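Local coordinates for protein shikimate 5-dehydrogenase (Mycobacterium fortuitum subsp. fortuitum DSM 46621, PDB 4XIJ) that probably catalyses the NADP-dependent interconversion of 3-dehydroshikimate and shikimate, the fourth step of the seven-step route to chorismate, at residues 75-83 against 93-101; 111-121 against 248-259. One frame throughout, in Å; residues are numbered along the deposited sequence.

Interaction 1 of 2, residues 75-83 against 93-101; sequences PGKFAALEF and LVGSANTLV. With SO4 (sulfate ion), chain E.
K77 and N98 run side by side and point the same way, toward one sulfate ion. K77 NZ donates to SO4 O2 at 2.8 Å and, weakly, to SO4 O4; N98 ND2 bonds that same SO4 O4 at 3.1 Å with a bend to 158°. The lysine chain, fully extended beyond CG, carries its amine out to the anion, CE passing 3.9 Å from N98 CB. At the root of this arm the backbones join: A97 N donates to K77 O at 2.9 Å, nearly straight at 169°, although the donor stands well above the carbonyl plane. That oxygen also takes a weak helical bond from L81 N.

Most of the remaining side-chain contact is apolar. L81 has CG trans to its backbone N (chi1 -177°), which brings CD2 down onto the backbone of G95, 3.5 Å from its C, where helix 89-94 ends, while L81 CB meets A97 CB at 4.1 Å. On the preceding residue, A80 CB rests on L100 CD1 at 4.0 Å, with F83 beyond it. F78 lays a ring face over S96 CB, but the ring has a second conformer, so this contact is less certain.

N98 OD1 accepts from T113 N, outside the two segments, and from its own neighbour T99 OG1, which stands above the amide's C=O plane; together they fix the amide with ND2 turned to the sulfate. D114 OD2 makes a salt bridge to K77 NZ, and T73 OG1 also bonds the ion. An ammonium, an amide N-H and a hydroxyl gathered here form an anion-binding pocket. The sulfate is probably from the crystallisation liquor, yet its position is consistent with the shikimate site of this substrate-binding domain.

Interaction 2 of 2, residues 111-121 against 248-259; sequences DNTDVDGVTGA and MLLNQAFAQVEQ
Helices 114-121 and 248-259 meet at the waist of the molecule, N251 lodging as a knob among D116, G117, G120 and A121. Their axes approach to 6.9 Å at 122°, and two glycines permit it: G117 CA lies 3.4 Å from M248 O, and G120 CA 3.5 Å from N251 OD1. N251 ND2 is held by Q247 O of its own helix. At the far end of helix 114-121, A121 CB packs on M248 CG, and the bent methionine chain carries CE alongside V118 CG2.

Before helix 114-121 begins, T113 OG1 donates to Q252 O at 2.9 Å while its CG2 presses on A255 CB. Next to it Q259 NE2 bonds D111 OD2 at 2.9 Å, the acceptor lying near the amide plane and using its anti lone pair; D111 OD1 is engaged by R90 and T88. D114 and Q252 set carboxylate and amide planes 82° apart without a direct bond, and a water links D114 O to Q252 NE2. K77 is the salt-bridge partner of D114 OD2. Such a pair of crossed helices, joining the substrate domain to the nucleotide domain, is typical of the shikimate dehydrogenase fold.

From the N terminus, interaction 1 comes first: helix 77-83 leads through strand 86-87 and helix 89-94, and the chain folds back on itself after only nine intervening residues, before strand 99-102 joins the mixed sheet. Strand 108-111 follows and runs into interaction 2, which opens after interaction 1 has closed; the two are in series and neither nest nor cross. The second loop is long: 126 residues, holding the six-stranded parallel sheet of the Rossmann-type domain, before helix 246-261 returns to the substrate-binding domain. The two contacts also touch where N98 O packs 3.2 Å from Q256 NE2 and A97 CB 3.3 Å from D111 O, so the anion site lies against the start of helix 114-121.

Interaction 1 of 2, residues 75-83 against 93-101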
ATOM      1  N   PRO A  75      12.223  -0.252  -7.138  1.00 10.77           N
ATOM      2  CA  PRO A  75      12.704   0.931  -6.423  1.00 11.22           C
ATOM      3  C   PRO A  75      12.207   2.239  -7.041  1.00 10.12           C
ATOM      4  O   PRO A  75      12.834   3.259  -6.824  1.00 11.79           O
ATOM      5  CB  PRO A  75      14.226   0.808  -6.584  1.00 11.78           C
ATOM      6  CG  PRO A  75      14.363   0.287  -8.006  1.00 11.37           C
ATOM      7  CD  PRO A  75      13.175  -0.664  -8.195  1.00 11.06           C
ATOM      8  N   GLY A  76      11.137   2.199  -7.809  1.00  9.24           N
ATOM      9  CA  GLY A  76      10.781   3.320  -8.656  1.00  8.62           C
ATOM     10  C   GLY A  76       9.743   4.305  -8.129  1.00  9.00           C
ATOM     11  O   GLY A  76       9.359   5.220  -8.869  1.00 10.02           O
ATOM     12  N   LYS A  77       9.264   4.155  -6.884  1.00  8.71           N
ATOM     13  CA  LYS A  77       8.125   4.987  -6.519  1.00  9.28           C
ATOM     14  C   LYS A  77       8.447   6.483  -6.347  1.00 10.18           C
ATOM     15  O   LYS A  77       7.590   7.339  -6.593  1.00  9.86           O
ATOM     16  CB  LYS A  77       7.460   4.431  -5.253  1.00 10.02           C
ATOM     17  CG  LYS A  77       6.921   3.013  -5.466  1.00 11.24           C
ATOM     18  CD  LYS A  77       6.139   2.518  -4.211  1.00 11.00           C
ATOM     19  CE  LYS A  77       5.703   1.089  -4.365  1.00 11.85           C
ATOM     20  NZ  LYS A  77       4.935   0.598  -3.128  1.00 12.59           N
ATOM     21  N   PHE A  78       9.654   6.825  -5.931  1.00  9.96           N
ATOM     22  CA  PHE A  78      10.043   8.228  -5.824  0.53 10.23           C
ATOM     23  C   PHE A  78      10.190   8.801  -7.233  1.00 10.56           C
ATOM     24  O   PHE A  78       9.734   9.904  -7.532  1.00 10.22           O
ATOM     25  CB  PHE A  78      11.326   8.350  -4.977  0.53 10.77           C
ATOM     26  CG  PHE A  78      11.170   7.780  -3.607  0.53 12.88           C
ATOM     27  CD1 PHE A  78      10.505   8.499  -2.641  0.53 13.56           C
ATOM     28  CD2 PHE A  78      11.619   6.506  -3.293  0.53 14.41           C
ATOM     29  CE1 PHE A  78      10.286   7.983  -1.397  0.53 14.20           C
ATOM     30  CE2 PHE A  78      11.398   5.985  -2.033  0.53 15.71           C
ATOM     31  CZ  PHE A  78      10.732   6.722  -1.092  0.53 15.14           C
ATOM     32  N   ALA A  79      10.848   8.026  -8.082  1.00  9.36           N
ATOM     33  CA  ALA A  79      11.050   8.464  -9.457  1.00 10.00           C
ATOM     34  C   ALA A  79       9.721   8.687 -10.173  1.00  9.72           C
ATOM     35  O   ALA A  79       9.612   9.600 -11.014  1.00 10.78           O
ATOM     36  CB  ALA A  79      11.854   7.462 -10.207  1.00 11.27           C
ATOM     37  N   ALA A  80       8.734   7.842  -9.897  1.00  9.55           N
ATOM     38  CA  ALA A  80       7.446   8.028 -10.522  1.00  8.34           C
ATOM     39  C   ALA A  80       6.790   9.332 -10.113  1.00  9.36           C
ATOM     40  O   ALA A  80       6.211  10.022 -10.947  1.00  9.59           O
ATOM     41  CB  ALA A  80       6.536   6.855 -10.173  1.00  9.28           C
ATOM     42  N   LEU A  81       6.874   9.663  -8.835  1.00 10.20           N
ATOM     43  CA  LEU A  81       6.320  10.938  -8.364  1.00 12.25           C
ATOM     44  C   LEU A  81       7.019  12.136  -9.031  1.00 13.61           C
ATOM     45  O   LEU A  81       6.374  13.131  -9.418  1.00 14.56           O
ATOM     46  CB  LEU A  81       6.471  11.031  -6.843  1.00 11.64           C
ATOM     47  CG  LEU A  81       5.860  12.305  -6.210  1.00 12.72           C
ATOM     48  CD1 LEU A  81       4.340  12.338  -6.451  1.00 15.06           C
ATOM     49  CD2 LEU A  81       6.174  12.307  -4.730  1.00 14.16           C
ATOM     50  N   GLU A  82       8.345  12.051  -9.149  1.00 15.66           N
ATOM     51  CA  GLU A  82       9.128  13.111  -9.793  1.00 18.57           C
ATOM     52  C   GLU A  82       8.866  13.222 -11.275  1.00 16.59           C
ATOM     53  O   GLU A  82       8.942  14.305 -11.841  1.00 18.77           O
ATOM     54  CB  GLU A  82      10.622  12.886  -9.577  1.00 22.46           C
ATOM     55  CG  GLU A  82      11.030  13.041  -8.162  1.00 26.47           C
ATOM     56  CD  GLU A  82      12.261  13.914  -8.017  1.00 32.17           C
ATOM     57  OE1 GLU A  82      12.150  15.076  -7.541  1.00 35.07           O
ATOM     58  OE2 GLU A  82      13.351  13.433  -8.394  1.00 33.41           O
ATOM     59  N   PHE A  83       8.566  12.102 -11.918  1.00 13.63           N
ATOM     60  CA  PHE A  83       8.401  12.081 -13.373  1.00 13.26           C
ATOM     61  C   PHE A  83       7.084  12.752 -13.781  1.00 12.15           C
ATOM     62  O   PHE A  83       7.013  13.474 -14.801  1.00 12.11           O
ATOM     63  CB  PHE A  83       8.433  10.635 -13.908  1.00 11.89           C
ATOM     64  CG  PHE A  83       7.821  10.513 -15.255  1.00 12.99           C
ATOM     65  CD1 PHE A  83       8.549  10.840 -16.414  1.00 13.35           C
ATOM     66  CD2 PHE A  83       6.512  10.109 -15.383  1.00 13.72           C
ATOM     67  CE1 PHE A  83       7.916  10.831 -17.663  1.00 14.01           C
ATOM     68  CE2 PHE A  83       5.896  10.069 -16.611  1.00 14.32           C
ATOM     69  CZ  PHE A  83       6.602  10.410 -17.768  1.00 14.86           C
ATOM     70  N   LEU A  93       1.987  13.850  -0.213  1.00 11.05           N
ATOM     71  CA  LEU A  93       2.084  13.737   1.243  1.00 11.38           C
ATOM     72  C   LEU A  93       2.851  12.459   1.640  1.00 11.02           C
ATOM     73  O   LEU A  93       3.714  12.489   2.518  1.00 12.54           O
ATOM     74  CB  LEU A  93       0.674  13.783   1.823  1.00 13.75           C
ATOM     75  CG  LEU A  93       0.487  13.918   3.315  1.00 15.78           C
ATOM     76  CD1 LEU A  93       1.190  15.149   3.945  1.00 15.63           C
ATOM     77  CD2 LEU A  93      -1.019  13.926   3.577  1.00 15.30           C
ATOM     78  N   VAL A  94       2.545  11.324   0.994  1.00 10.92           N
ATOM     79  CA  VAL A  94       3.338  10.116   1.220  1.00 11.15           C
ATOM     80  C   VAL A  94       4.800  10.354   0.809  1.00 11.72           C
ATOM     81  O   VAL A  94       5.731   9.917   1.504  1.00 13.23           O
ATOM     82  CB  VAL A  94       2.783   8.896   0.441  1.00 10.65           C
ATOM     83  CG1 VAL A  94       3.747   7.699   0.619  1.00 11.58           C
ATOM     84  CG2 VAL A  94       1.377   8.568   0.916  1.00 10.96           C
ATOM     85  N   GLY A  95       5.002  11.018  -0.321  1.00 10.70           N
ATOM     86  CA  GLY A  95       6.351  11.268  -0.791  1.00  9.71           C
ATOM     87  C   GLY A  95       6.739  10.291  -1.898  1.00 10.11           C
ATOM     88  O   GLY A  95       7.888  10.270  -2.301  1.00 11.50           O
ATOM     89  N   SER A  96       5.792   9.526  -2.441  1.00 10.00           N
ATOM     90  CA  SER A  96       6.142   8.564  -3.491  1.00  9.65           C
ATOM     91  C   SER A  96       4.845   8.171  -4.176  1.00  9.21           C
ATOM     92  O   SER A  96       3.771   8.397  -3.638  1.00  9.58           O
ATOM     93  CB  SER A  96       6.866   7.308  -2.909  1.00 10.74           C
ATOM     94  OG  SER A  96       5.916   6.489  -2.238  1.00 14.96           O
ATOM     95  N   ALA A  97       4.956   7.559  -5.356  1.00  9.21           N
ATOM     96  CA  ALA A  97       3.797   7.143  -6.144  1.00  8.57           C
ATOM     97  C   ALA A  97       3.922   5.708  -6.633  1.00  9.11           C
ATOM     98  O   ALA A  97       4.969   5.323  -7.195  1.00 10.54           O
ATOM     99  CB  ALA A  97       3.597   8.084  -7.366  1.00  8.55           C
ATOM    100  N   ASN A  98       2.865   4.915  -6.447  1.00  7.56           N
ATOM    101  CA  ASN A  98       2.887   3.568  -6.997  1.00  7.56           C
ATOM    102  C   ASN A  98       2.013   3.425  -8.245  1.00  7.09           C
ATOM    103  O   ASN A  98       1.783   2.314  -8.704  1.00  7.38           O
ATOM    104  CB  ASN A  98       2.435   2.547  -5.943  1.00  7.90           C
ATOM    105  CG  ASN A  98       0.917   2.576  -5.738  1.00  8.01           C
ATOM    106  OD1 ASN A  98       0.299   3.613  -5.933  1.00  8.45           O
ATOM    107  ND2 ASN A  98       0.312   1.448  -5.391  1.00  9.92           N
ATOM    108  N   THR A  99       1.539   4.549  -8.779  1.00  7.70           N
ATOM    109  CA  THR A  99       0.563   4.550  -9.865  1.00  7.98           C
ATOM    110  C   THR A  99       0.804   5.734 -10.762  1.00  7.34           C
ATOM    111  O   THR A  99       1.003   6.856 -10.273  1.00  8.96           O
ATOM    112  CB  THR A  99      -0.891   4.647  -9.349  1.00  7.85           C
ATOM    113  OG1 THR A  99      -1.140   3.619  -8.372  1.00  8.13           O
ATOM    114  CG2 THR A  99      -1.931   4.469 -10.508  1.00 10.31           C
ATOM    115  N   LEU A 100       0.797   5.474 -12.071  1.00  7.58           N
ATOM    116  CA  LEU A 100       0.869   6.557 -13.074  1.00  7.34           C
ATOM    117  C   LEU A 100      -0.287   6.370 -14.018  1.00  8.13           C
ATOM    118  O   LEU A 100      -0.455   5.281 -14.564  1.00  9.29           O
ATOM    119  CB  LEU A 100       2.201   6.530 -13.826  1.00  8.54           C
ATOM    120  CG  LEU A 100       3.428   6.937 -13.001  1.00  8.66           C
ATOM    121  CD1 LEU A 100       4.718   6.534 -13.735  1.00 10.45           C
ATOM    122  CD2 LEU A 100       3.363   8.436 -12.707  1.00  9.68           C
ATOM    123  N   VAL A 101      -1.114   7.405 -14.144  1.00  8.86           N
ATOM    124  CA  VAL A 101      -2.304   7.288 -14.987  1.00 10.97           C
ATOM    125  C   VAL A 101      -2.224   8.272 -16.144  1.00 10.61           C
ATOM    126  O   VAL A 101      -1.970   9.455 -15.926  1.00 11.24           O
ATOM    127  CB  VAL A 101      -3.616   7.558 -14.213  1.00 12.67           C
ATOM    128  CG1 VAL A 101      -4.871   7.312 -15.159  1.00 13.05           C
ATOM    129  CG2 VAL A 101      -3.673   6.651 -13.002  1.00 14.06           C
TER
HETATM  130  S   SO4 E 304       3.199  -1.873  -4.699  0.55 20.15           S
HETATM  131  O1  SO4 E 304       2.520  -2.976  -3.968  0.55 22.24           O
HETATM  132  O2  SO4 E 304       4.638  -1.927  -4.293  0.55 17.29           O
HETATM  133  O3  SO4 E 304       3.108  -2.031  -6.180  0.55 21.55           O
HETATM  134  O4  SO4 E 304       2.409  -0.666  -4.422  0.55 17.50           O

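Interaction 2 of 2, residues 111-121 against 248-259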
ATOM      1  N   ASP A 111      -0.227   8.832  -8.503  1.00  7.57           N
ATOM      2  CA  ASP A 111      -1.037   8.657  -7.307  1.00  7.39           C
ATOM      3  C   ASP A 111      -0.377   7.609  -6.435  1.00  7.32           C
ATOM      4  O   ASP A 111       0.548   6.886  -6.880  1.00  7.35           O
ATOM      5  CB  ASP A 111      -2.487   8.257  -7.660  1.00  8.07           C
ATOM      6  CG  ASP A 111      -3.472   8.346  -6.486  1.00  8.98           C
ATOM      7  OD1 ASP A 111      -3.188   8.990  -5.439  1.00  8.95           O
ATOM      8  OD2 ASP A 111      -4.586   7.792  -6.644  1.00 10.32           O
ATOM      9  N   ASN A 112      -0.830   7.533  -5.194  1.00  9.03           N
ATOM     10  CA  ASN A 112      -0.350   6.485  -4.307  1.00  8.77           C
ATOM     11  C   ASN A 112      -1.519   5.659  -3.787  1.00  8.74           C
ATOM     12  O   ASN A 112      -2.238   6.104  -2.904  1.00 11.33           O
ATOM     13  CB  ASN A 112       0.468   7.091  -3.143  1.00 10.54           C
ATOM     14  CG  ASN A 112       1.178   6.013  -2.366  1.00 11.92           C
ATOM     15  OD1 ASN A 112       0.508   5.077  -1.877  1.00 14.14           O
ATOM     16  ND2 ASN A 112       2.531   6.085  -2.269  1.00 11.66           N
ATOM     17  N   THR A 113      -1.737   4.470  -4.363  1.00  7.30           N
ATOM     18  CA  THR A 113      -2.840   3.666  -3.890  1.00  7.09           C
ATOM     19  C   THR A 113      -2.418   2.677  -2.801  1.00  8.31           C
ATOM     20  O   THR A 113      -3.256   1.943  -2.295  1.00  9.12           O
ATOM     21  CB  THR A 113      -3.527   2.894  -5.028  1.00  8.27           C
ATOM     22  OG1 THR A 113      -2.654   1.833  -5.484  1.00  9.30           O
ATOM     23  CG2 THR A 113      -3.924   3.852  -6.163  1.00  8.05           C
ATOM     24  N   ASP A 114      -1.137   2.704  -2.381  1.00  8.25           N
ATOM     25  CA  ASP A 114      -0.744   1.977  -1.161  1.00  7.13           C
ATOM     26  C   ASP A 114      -1.563   2.543   0.017  1.00  7.23           C
ATOM     27  O   ASP A 114      -1.885   1.803   0.966  1.00  8.51           O
ATOM     28  CB  ASP A 114       0.773   2.070  -0.906  1.00  9.40           C
ATOM     29  CG  ASP A 114       1.567   1.382  -1.974  1.00 11.95           C
ATOM     30  OD1 ASP A 114       1.185   0.278  -2.373  1.00 12.48           O
ATOM     31  OD2 ASP A 114       2.580   1.919  -2.430  1.00 13.92           O
ATOM     32  N   VAL A 115      -1.911   3.836  -0.044  1.00  8.02           N
ATOM     33  CA  VAL A 115      -2.776   4.414   0.968  1.00  8.97           C
ATOM     34  C   VAL A 115      -4.138   3.676   1.020  1.00  8.75           C
ATOM     35  O   VAL A 115      -4.654   3.335   2.113  1.00  8.19           O
ATOM     36  CB  VAL A 115      -2.961   5.917   0.712  1.00 11.92           C
ATOM     37  CG1 VAL A 115      -4.039   6.445   1.576  1.00 13.81           C
ATOM     38  CG2 VAL A 115      -1.617   6.646   0.982  1.00 14.35           C
ATOM     39  N   ASP A 116      -4.730   3.416  -0.158  1.00  8.59           N
ATOM     40  CA  ASP A 116      -5.977   2.667  -0.218  1.00  8.25           C
ATOM     41  C   ASP A 116      -5.798   1.246   0.297  1.00  6.66           C
ATOM     42  O   ASP A 116      -6.749   0.648   0.830  1.00  7.96           O
ATOM     43  CB  ASP A 116      -6.494   2.521  -1.660  1.00 10.15           C
ATOM     44  CG  ASP A 116      -6.795   3.824  -2.333  1.00 12.93           C
ATOM     45  OD1 ASP A 116      -7.554   4.604  -1.790  1.00 14.40           O
ATOM     46  OD2 ASP A 116      -6.242   4.072  -3.405  1.00 14.40           O
ATOM     47  N   GLY A 117      -4.620   0.654   0.061  1.00  6.80           N
ATOM     48  CA  GLY A 117      -4.353  -0.664   0.611  1.00  7.97           C
ATOM     49  C   GLY A 117      -4.654  -0.716   2.108  1.00  8.25           C
ATOM     50  O   GLY A 117      -5.310  -1.658   2.608  1.00  9.73           O
ATOM     51  N   VAL A 118      -4.190   0.293   2.839  1.00  7.71           N
ATOM     52  CA  VAL A 118      -4.371   0.276   4.278  1.00  7.64           C
ATOM     53  C   VAL A 118      -5.766   0.789   4.649  1.00  6.85           C
ATOM     54  O   VAL A 118      -6.432   0.172   5.499  1.00  8.63           O
ATOM     55  CB  VAL A 118      -3.279   1.131   4.946  1.00  8.16           C
ATOM     56  CG1 VAL A 118      -3.557   1.353   6.467  1.00  9.31           C
ATOM     57  CG2 VAL A 118      -1.932   0.497   4.734  1.00  9.96           C
ATOM     58  N   THR A 119      -6.248   1.885   4.048  1.00  7.34           N
ATOM     59  CA  THR A 119      -7.592   2.353   4.465  1.00  7.35           C
ATOM     60  C   THR A 119      -8.674   1.329   4.113  1.00  8.07           C
ATOM     61  O   THR A 119      -9.618   1.127   4.882  1.00  8.72           O
ATOM     62  CB  THR A 119      -7.993   3.737   3.823  1.00  8.59           C
ATOM     63  OG1 THR A 119      -8.049   3.587   2.393  1.00  9.50           O
ATOM     64  CG2 THR A 119      -6.969   4.842   4.158  1.00  9.64           C
ATOM     65  N   GLY A 120      -8.509   0.674   2.965  1.00  8.40           N
ATOM     66  CA  GLY A 120      -9.472  -0.306   2.491  1.00  7.70           C
ATOM     67  C   GLY A 120      -9.396  -1.570   3.337  1.00  7.25           C
ATOM     68  O   GLY A 120     -10.440  -2.164   3.682  1.00  9.91           O
ATOM     69  N   ALA A 121      -8.177  -2.052   3.619  1.00  8.16           N
ATOM     70  CA  ALA A 121      -8.061  -3.316   4.373  1.00  8.98           C
ATOM     71  C   ALA A 121      -8.547  -3.177   5.806  1.00  9.36           C
ATOM     72  O   ALA A 121      -9.172  -4.093   6.350  1.00 10.55           O
ATOM     73  CB  ALA A 121      -6.588  -3.797   4.355  1.00  9.22           C
ATOM     74  N   MET A 248      -4.401  -5.603   1.616  1.00  9.02           N
ATOM     75  CA  MET A 248      -3.717  -4.402   1.155  1.00  8.77           C
ATOM     76  C   MET A 248      -3.516  -4.471  -0.365  1.00  8.89           C
ATOM     77  O   MET A 248      -3.870  -3.549  -1.069  1.00  9.46           O
ATOM     78  CB  MET A 248      -2.384  -4.233   1.881  1.00  9.92           C
ATOM     79  CG  MET A 248      -2.622  -4.001   3.370  1.00 11.25           C
ATOM     80  SD  MET A 248      -1.098  -4.173   4.343  1.00 10.92           S
ATOM     81  CE  MET A 248      -0.021  -2.904   3.668  1.00 13.22           C
ATOM     82  N   LEU A 249      -2.999  -5.597  -0.862  1.00  9.82           N
ATOM     83  CA  LEU A 249      -2.773  -5.741  -2.318  0.50  9.28           C
ATOM     84  C   LEU A 249      -4.092  -5.588  -3.087  1.00  9.11           C
ATOM     85  O   LEU A 249      -4.139  -4.894  -4.127  1.00  9.26           O
ATOM     86  CB  LEU A 249      -2.115  -7.093  -2.681  0.50 10.68           C
ATOM     87  CG  LEU A 249      -0.716  -7.359  -2.129  0.50 10.54           C
ATOM     88  CD1 LEU A 249      -0.228  -8.715  -2.625  0.50 10.43           C
ATOM     89  CD2 LEU A 249       0.257  -6.253  -2.516  0.50 11.04           C
ATOM     90  N   LEU A 250      -5.164  -6.190  -2.580  1.00  8.81           N
ATOM     91  CA  LEU A 250      -6.470  -6.089  -3.222  1.00  8.74           C
ATOM     92  C   LEU A 250      -6.930  -4.646  -3.336  1.00  8.60           C
ATOM     93  O   LEU A 250      -7.278  -4.186  -4.422  1.00  8.90           O
ATOM     94  CB  LEU A 250      -7.475  -6.920  -2.438  1.00  8.59           C
ATOM     95  CG  LEU A 250      -8.878  -6.928  -3.059  1.00  9.49           C
ATOM     96  CD1 LEU A 250      -8.904  -7.733  -4.324  1.00 11.11           C
ATOM     97  CD2 LEU A 250      -9.827  -7.512  -2.027  1.00 10.01           C
ATOM     98  N   ASN A 251      -6.903  -3.921  -2.205  1.00  8.41           N
ATOM     99  CA  ASN A 251      -7.393  -2.564  -2.205  1.00  8.47           C
ATOM    100  C   ASN A 251      -6.483  -1.576  -2.976  1.00  9.11           C
ATOM    101  O   ASN A 251      -7.003  -0.664  -3.616  1.00 10.19           O
ATOM    102  CB  ASN A 251      -7.634  -2.114  -0.772  1.00  9.70           C
ATOM    103  CG  ASN A 251      -8.951  -2.645  -0.226  1.00 10.37           C
ATOM    104  OD1 ASN A 251     -10.023  -2.057  -0.468  1.00 13.50           O
ATOM    105  ND2 ASN A 251      -8.903  -3.781   0.472  1.00 10.11           N
ATOM    106  N   GLN A 252      -5.181  -1.820  -3.003  1.00  9.02           N
ATOM    107  CA  GLN A 252      -4.272  -1.068  -3.873  1.00  9.71           C
ATOM    108  C   GLN A 252      -4.693  -1.173  -5.337  1.00  9.42           C
ATOM    109  O   GLN A 252      -4.625  -0.212  -6.109  1.00  9.11           O
ATOM    110  CB  GLN A 252      -2.807  -1.586  -3.760  1.00 13.53           C
ATOM    111  CG  GLN A 252      -2.099  -1.274  -2.469  1.00 16.08           C
ATOM    112  CD  GLN A 252      -0.866  -2.145  -2.278  1.00 17.73           C
ATOM    113  OE1 GLN A 252      -0.326  -2.701  -3.258  1.00 21.16           O
ATOM    114  NE2 GLN A 252      -0.393  -2.240  -1.039  1.00 16.72           N
ATOM    115  N   ALA A 253      -5.083  -2.387  -5.719  1.00  9.48           N
ATOM    116  CA  ALA A 253      -5.380  -2.687  -7.102  1.00  8.66           C
ATOM    117  C   ALA A 253      -6.752  -2.147  -7.494  1.00 10.31           C
ATOM    118  O   ALA A 253      -6.933  -1.756  -8.656  1.00 10.79           O
ATOM    119  CB  ALA A 253      -5.310  -4.219  -7.335  1.00  9.94           C
ATOM    120  N   PHE A 254      -7.724  -2.178  -6.564  1.00 11.52           N
ATOM    121  CA  PHE A 254      -9.080  -1.672  -6.890  1.00 11.91           C
ATOM    122  C   PHE A 254      -8.941  -0.270  -7.468  1.00 11.64           C
ATOM    123  O   PHE A 254      -9.525   0.091  -8.516  1.00 11.88           O
ATOM    124  CB  PHE A 254      -9.964  -1.551  -5.656  1.00 11.97           C
ATOM    125  CG  PHE A 254     -10.492  -2.825  -5.085  1.00 12.69           C
ATOM    126  CD1 PHE A 254     -10.587  -4.000  -5.821  1.00 12.66           C
ATOM    127  CD2 PHE A 254     -10.960  -2.820  -3.771  1.00 13.28           C
ATOM    128  CE1 PHE A 254     -11.173  -5.136  -5.268  1.00 12.99           C
ATOM    129  CE2 PHE A 254     -11.523  -3.948  -3.204  1.00 13.92           C
ATOM    130  CZ  PHE A 254     -11.629  -5.123  -3.949  1.00 13.34           C
ATOM    131  N   ALA A 255      -8.149   0.543  -6.772  1.00 12.81           N
ATOM    132  CA  ALA A 255      -8.072   1.948  -7.130  1.00 12.10           C
ATOM    133  C   ALA A 255      -7.356   2.183  -8.492  1.00 12.33           C
ATOM    134  O   ALA A 255      -7.771   2.998  -9.310  1.00 12.76           O
ATOM    135  CB  ALA A 255      -7.372   2.703  -5.982  1.00 14.10           C
ATOM    136  N   GLN A 256      -6.333   1.391  -8.761  1.00 10.95           N
ATOM    137  CA  GLN A 256      -5.667   1.449 -10.057  1.00 11.13           C
ATOM    138  C   GLN A 256      -6.594   1.024 -11.183  1.00  9.95           C
ATOM    139  O   GLN A 256      -6.647   1.676 -12.239  1.00 10.12           O
ATOM    140  CB  GLN A 256      -4.437   0.560 -10.063  1.00  9.64           C
ATOM    141  CG  GLN A 256      -3.383   1.025  -9.058  1.00  8.26           C
ATOM    142  CD  GLN A 256      -2.152   0.181  -9.079  1.00  9.64           C
ATOM    143  OE1 GLN A 256      -2.227  -0.999  -9.443  1.00 11.59           O
ATOM    144  NE2 GLN A 256      -1.024   0.748  -8.669  1.00 11.40           N
ATOM    145  N   VAL A 257      -7.335  -0.075 -10.976  1.00  8.81           N
ATOM    146  CA  VAL A 257      -8.247  -0.550 -12.033  1.00  8.71           C
ATOM    147  C   VAL A 257      -9.290   0.532 -12.345  1.00  9.08           C
ATOM    148  O   VAL A 257      -9.584   0.772 -13.548  1.00  9.85           O
ATOM    149  CB  VAL A 257      -8.911  -1.873 -11.641  1.00  9.01           C
ATOM    150  CG1 VAL A 257     -10.111  -2.223 -12.578  1.00  8.96           C
ATOM    151  CG2 VAL A 257      -7.848  -2.992 -11.637  1.00  9.60           C
ATOM    152  N   GLU A 258      -9.823   1.198 -11.303  1.00  9.61           N
ATOM    153  CA  GLU A 258     -10.844   2.192 -11.546  1.00 10.29           C
ATOM    154  C   GLU A 258     -10.248   3.380 -12.305  1.00 10.29           C
ATOM    155  O   GLU A 258     -10.875   3.924 -13.240  1.00 11.27           O
ATOM    156  CB  GLU A 258     -11.494   2.629 -10.237  1.00 11.07           C
ATOM    157  CG  GLU A 258     -12.257   1.482  -9.639  1.00 13.21           C
ATOM    158  CD  GLU A 258     -13.155   1.918  -8.494  1.00 16.69           C
ATOM    159  OE1 GLU A 258     -13.058   3.081  -8.030  1.00 18.82           O
ATOM    160  OE2 GLU A 258     -13.966   1.079  -8.031  1.00 17.78           O
ATOM    161  N   GLN A 259      -9.049   3.817 -11.922  1.00 11.54           N
ATOM    162  CA  GLN A 259      -8.449   4.935 -12.627  1.00 11.82           C
ATOM    163  C   GLN A 259      -8.067   4.600 -14.070  1.00 11.91           C
ATOM    164  O   GLN A 259      -8.148   5.475 -14.961  1.00 12.53           O
ATOM    165  CB  GLN A 259      -7.212   5.441 -11.869  1.00 12.85           C
ATOM    166  CG  GLN A 259      -7.615   6.111 -10.542  1.00 14.09           C
ATOM    167  CD  GLN A 259      -6.438   6.743  -9.837  1.00 14.01           C
ATOM    168  OE1 GLN A 259      -5.665   7.467 -10.450  1.00 17.02           O
ATOM    169  NE2 GLN A 259      -6.277   6.468  -8.542  1.00 13.73           N
TER
HETATM  170  O   HOH W   1      -0.808  -0.745   1.263  1.00 13.64           O